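Local coordinates for cystatin F (Homo sapiens, PDB 2CH9), which inhibits papain-like cysteine proteases such as papain and cathepsin L, more weakly than other cystatins, and forms a disulfide-linked homodimer, at residues Y36-F41 and V73-T78. Sequence-based numbering, arbitrary orientation. Where two conformers were deposited one is given.
Sequences YSVEKF and VEIGRT. With NAG (2-acetamido-2-deoxy-beta-D-glucopyranose), chain B.
Lys-40 NZ donates a hydrogen bond of 3.0 Å to the acetyl oxygen O7 of an N-acetylglucosamine. Its chain leaves the helix with CG anti to the backbone N (chi1 177°), bends at chi2 and then runs nearly straight, which lays CD and CE as well as the amine against O7. The lysine thus ties this turn of the helix to the glycan, while Val-38 and Phe-41 of the same helix point to the sheet and meet Ile-75, a buried and wholly apolar contact with no hydrogen bond across it. Ile-75 sends its two branches to different partners. Its CG2 methyl lies 3.6 Å from CG2 of Val-38, the two side chains running past each other in opposite directions. The longer branch ends in CD1, which sits 3.5 Å from the centroid of the Phe-41 ring and only 9° off the ring normal, a CH-pi contact squarely over the face that brings CD1 within 4.0 Å of all six ring carbons. A leucine in place of Phe-41 would probably forfeit this CH-pi contact, leaving the Ile-75 methyl without a flat surface to rest on. The Phe-41 ring also meets that of Phe-51 at about 55°, and its side chain packs on Leu-11 of the second subunit. Such helix-on-sheet packing is the core of the cystatin fold: helix 28-44 lies across the antiparallel sheet, with Ile-75 on strand 67-78, between strands 49-63 and 102-112, and backbone hydrogen bonds join Ile-75 to Leu-103 and Gly-76 to Lys-52.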
ATOM      1  N   TYR A  36     -13.058   6.159   9.325  1.00 52.95           N
ATOM      2  CA  TYR A  36     -11.744   6.527   9.865  1.00 53.33           C
ATOM      3  C   TYR A  36     -10.995   7.513   8.967  1.00 52.79           C
ATOM      4  O   TYR A  36     -10.367   8.464   9.455  1.00 51.79           O
ATOM      5  CB  TYR A  36     -10.881   5.305  10.092  1.00 53.18           C
ATOM      6  CG  TYR A  36     -11.374   4.426  11.191  1.00 55.29           C
ATOM      7  CD1 TYR A  36     -11.853   4.969  12.387  1.00 55.89           C
ATOM      8  CD2 TYR A  36     -11.319   3.043  11.067  1.00 54.58           C
ATOM      9  CE1 TYR A  36     -12.298   4.135  13.421  1.00 57.43           C
ATOM     10  CE2 TYR A  36     -11.763   2.208  12.080  1.00 55.48           C
ATOM     11  CZ  TYR A  36     -12.240   2.756  13.249  1.00 54.92           C
ATOM     12  OH  TYR A  36     -12.662   1.918  14.243  1.00 56.25           O
ATOM     13  N   SER A  37     -11.078   7.287   7.655  1.00 53.53           N
ATOM     14  CA  SER A  37     -10.371   8.123   6.679  1.00 53.33           C
ATOM     15  C   SER A  37     -10.825   9.574   6.757  1.00 53.70           C
ATOM     16  O   SER A  37      -9.997  10.495   6.825  1.00 53.86           O
ATOM     17  CB  SER A  37     -10.600   7.590   5.268  1.00 53.66           C
ATOM     18  OG  SER A  37     -10.084   6.288   5.175  1.00 54.90           O
ATOM     19  N   VAL A  38     -12.144   9.779   6.766  1.00 53.90           N
ATOM     20  CA  VAL A  38     -12.666  11.142   6.792  1.00 53.77           C
ATOM     21  C   VAL A  38     -12.438  11.830   8.141  1.00 53.80           C
ATOM     22  O   VAL A  38     -12.274  13.050   8.204  1.00 53.87           O
ATOM     23  CB  VAL A  38     -14.116  11.231   6.315  1.00 53.62           C
ATOM     24  CG1 VAL A  38     -15.103  10.741   7.399  1.00 52.77           C
ATOM     25  CG2 VAL A  38     -14.405  12.664   5.855  1.00 53.80           C
ATOM     26  N   GLU A  39     -12.376  11.029   9.202  1.00 53.43           N
ATOM     27  CA  GLU A  39     -12.022  11.524  10.525  1.00 53.17           C
ATOM     28  C   GLU A  39     -10.551  11.945  10.601  1.00 52.67           C
ATOM     29  O   GLU A  39     -10.229  12.942  11.241  1.00 51.77           O
ATOM     30  CB  GLU A  39     -12.369  10.485  11.600  1.00 53.62           C
ATOM     31  CG  GLU A  39     -13.868  10.254  11.730  1.00 55.51           C
ATOM     32  CD  GLU A  39     -14.225   9.258  12.808  1.00 61.07           C
ATOM     33  OE1 GLU A  39     -13.363   8.422  13.171  1.00 61.89           O
ATOM     34  OE2 GLU A  39     -15.374   9.314  13.298  1.00 64.12           O
ATOM     35  N   LYS A  40      -9.669  11.196   9.934  1.00 52.42           N
ATOM     36  CA  LYS A  40      -8.275  11.616   9.756  1.00 52.55           C
ATOM     37  C   LYS A  40      -8.231  12.936   8.985  1.00 52.27           C
ATOM     38  O   LYS A  40      -7.473  13.830   9.348  1.00 52.62           O
ATOM     39  CB  LYS A  40      -7.452  10.544   9.038  1.00 53.54           C
ATOM     40  CG  LYS A  40      -5.998  10.917   8.747  1.00 53.93           C
ATOM     41  CD  LYS A  40      -5.160  10.795  10.006  1.00 58.76           C
ATOM     42  CE  LYS A  40      -3.671  10.819   9.693  1.00 61.05           C
ATOM     43  NZ  LYS A  40      -2.922  10.177  10.825  1.00 64.76           N
ATOM     44  N   PHE A  41      -9.065  13.060   7.950  1.00 52.08           N
ATOM     45  CA  PHE A  41      -9.177  14.304   7.174  1.00 51.73           C
ATOM     46  C   PHE A  41      -9.612  15.473   8.051  1.00 51.73           C
ATOM     47  O   PHE A  41      -8.996  16.540   8.008  1.00 51.29           O
ATOM     48  CB  PHE A  41     -10.159  14.155   5.993  1.00 51.38           C
ATOM     49  CG  PHE A  41     -10.219  15.371   5.099  1.00 51.08           C
ATOM     50  CD1 PHE A  41      -9.343  15.506   4.023  1.00 50.21           C
ATOM     51  CD2 PHE A  41     -11.139  16.387   5.337  1.00 50.58           C
ATOM     52  CE1 PHE A  41      -9.382  16.623   3.191  1.00 50.65           C
ATOM     53  CE2 PHE A  41     -11.184  17.521   4.522  1.00 50.62           C
ATOM     54  CZ  PHE A  41     -10.306  17.641   3.442  1.00 51.41           C
ATOM     55  N   VAL A  73     -12.329   6.773  -1.923  1.00 55.56           N
ATOM     56  CA  VAL A  73     -13.483   7.259  -1.171  1.00 55.62           C
ATOM     57  C   VAL A  73     -13.704   8.748  -1.483  1.00 55.45           C
ATOM     58  O   VAL A  73     -12.747   9.519  -1.543  1.00 56.21           O
ATOM     59  CB  VAL A  73     -13.298   6.999   0.362  0.50 55.46           C
ATOM     60  CG1 VAL A  73     -11.888   7.353   0.821  0.50 55.86           C
ATOM     61  CG2 VAL A  73     -14.354   7.727   1.194  0.50 55.45           C
ATOM     62  N   GLU A  74     -14.944   9.134  -1.756  1.00 54.69           N
ATOM     63  CA  GLU A  74     -15.279  10.537  -1.899  1.00 54.62           C
ATOM     64  C   GLU A  74     -15.750  11.080  -0.551  1.00 54.31           C
ATOM     65  O   GLU A  74     -16.463  10.398   0.183  1.00 54.26           O
ATOM     66  CB  GLU A  74     -16.338  10.748  -2.980  1.00 54.33           C
ATOM     67  CG  GLU A  74     -15.789  10.624  -4.404  1.00 57.22           C
ATOM     68  CD  GLU A  74     -16.878  10.516  -5.454  1.00 60.21           C
ATOM     69  OE1 GLU A  74     -18.006  11.016  -5.223  1.00 62.33           O
ATOM     70  OE2 GLU A  74     -16.611   9.930  -6.527  1.00 63.03           O
ATOM     71  N   ILE A  75     -15.324  12.295  -0.221  1.00 53.70           N
ATOM     72  CA  ILE A  75     -15.765  12.956   1.005  1.00 53.25           C
ATOM     73  C   ILE A  75     -16.409  14.295   0.672  1.00 53.18           C
ATOM     74  O   ILE A  75     -16.045  14.926  -0.318  1.00 52.94           O
ATOM     75  CB  ILE A  75     -14.615  13.134   2.015  1.00 53.23           C
ATOM     76  CG1 ILE A  75     -13.531  14.074   1.466  1.00 53.18           C
ATOM     77  CG2 ILE A  75     -14.015  11.764   2.387  1.00 52.44           C
ATOM     78  CD1 ILE A  75     -12.523  14.501   2.517  1.00 51.24           C
ATOM     79  N   GLY A  76     -17.377  14.709   1.486  1.00 52.57           N
ATOM     80  CA  GLY A  76     -18.103  15.945   1.242  1.00 52.39           C
ATOM     81  C   GLY A  76     -18.319  16.767   2.496  1.00 52.43           C
ATOM     82  O   GLY A  76     -18.440  16.219   3.599  1.00 52.17           O
ATOM     83  N   ARG A  77     -18.373  18.088   2.328  1.00 52.33           N
ATOM     84  CA  ARG A  77     -18.598  18.989   3.452  1.00 52.24           C
ATOM     85  C   ARG A  77     -20.024  18.838   3.979  1.00 52.14           C
ATOM     86  O   ARG A  77     -20.976  18.808   3.200  1.00 52.10           O
ATOM     87  CB  ARG A  77     -18.308  20.438   3.062  1.00 51.93           C
ATOM     88  CG  ARG A  77     -18.359  21.390   4.249  1.00 51.81           C
ATOM     89  CD  ARG A  77     -18.177  22.846   3.856  1.00 52.63           C
ATOM     90  NE  ARG A  77     -16.773  23.216   3.665  1.00 52.74           N
ATOM     91  CZ  ARG A  77     -16.288  23.802   2.574  1.00 55.05           C
ATOM     92  NH1 ARG A  77     -17.088  24.108   1.558  1.00 55.42           N
ATOM     93  NH2 ARG A  77     -14.995  24.100   2.499  1.00 54.87           N
ATOM     94  N   THR A  78     -20.156  18.713   5.301  1.00 52.48           N
ATOM     95  CA  THR A  78     -21.462  18.650   5.958  1.00 52.50           C
ATOM     96  C   THR A  78     -21.842  20.006   6.558  1.00 52.64           C
ATOM     97  O   THR A  78     -21.063  20.962   6.510  1.00 52.32           O
ATOM     98  CB  THR A  78     -21.500  17.585   7.088  1.00 52.64           C
ATOM     99  OG1 THR A  78     -20.700  18.025   8.192  1.00 53.58           O
ATOM    100  CG2 THR A  78     -20.994  16.245   6.606  1.00 52.05           C
TER
HETATM  101  C1  NAG B   1      -4.554  15.281  14.674  1.00 71.44           C
HETATM  102  C2  NAG B   1      -3.362  14.317  14.694  1.00 74.72           C
HETATM  103  C3  NAG B   1      -2.380  14.719  15.797  1.00 75.86           C
HETATM  104  C4  NAG B   1      -1.974  16.183  15.661  1.00 77.46           C
HETATM  105  C5  NAG B   1      -3.133  17.135  15.360  1.00 76.90           C
HETATM  106  C6  NAG B   1      -2.391  18.224  14.618  1.00 78.57           C
HETATM  107  C7  NAG B   1      -3.869  12.037  13.883  1.00 73.72           C
HETATM  108  C8  NAG B   1      -4.009  10.603  14.317  1.00 72.82           C
HETATM  109  N2  NAG B   1      -3.785  12.933  14.870  1.00 73.40           N
HETATM  110  O3  NAG B   1      -1.207  13.947  15.678  1.00 76.23           O
HETATM  111  O4  NAG B   1      -1.213  16.634  16.775  1.00 79.88           O
HETATM  112  O5  NAG B   1      -4.082  16.598  14.445  1.00 74.87           O
HETATM  113  O6  NAG B   1      -2.702  19.561  14.925  1.00 81.10           O
HETATM  114  O7  NAG B   1      -3.834  12.333  12.687  1.00 73.03           O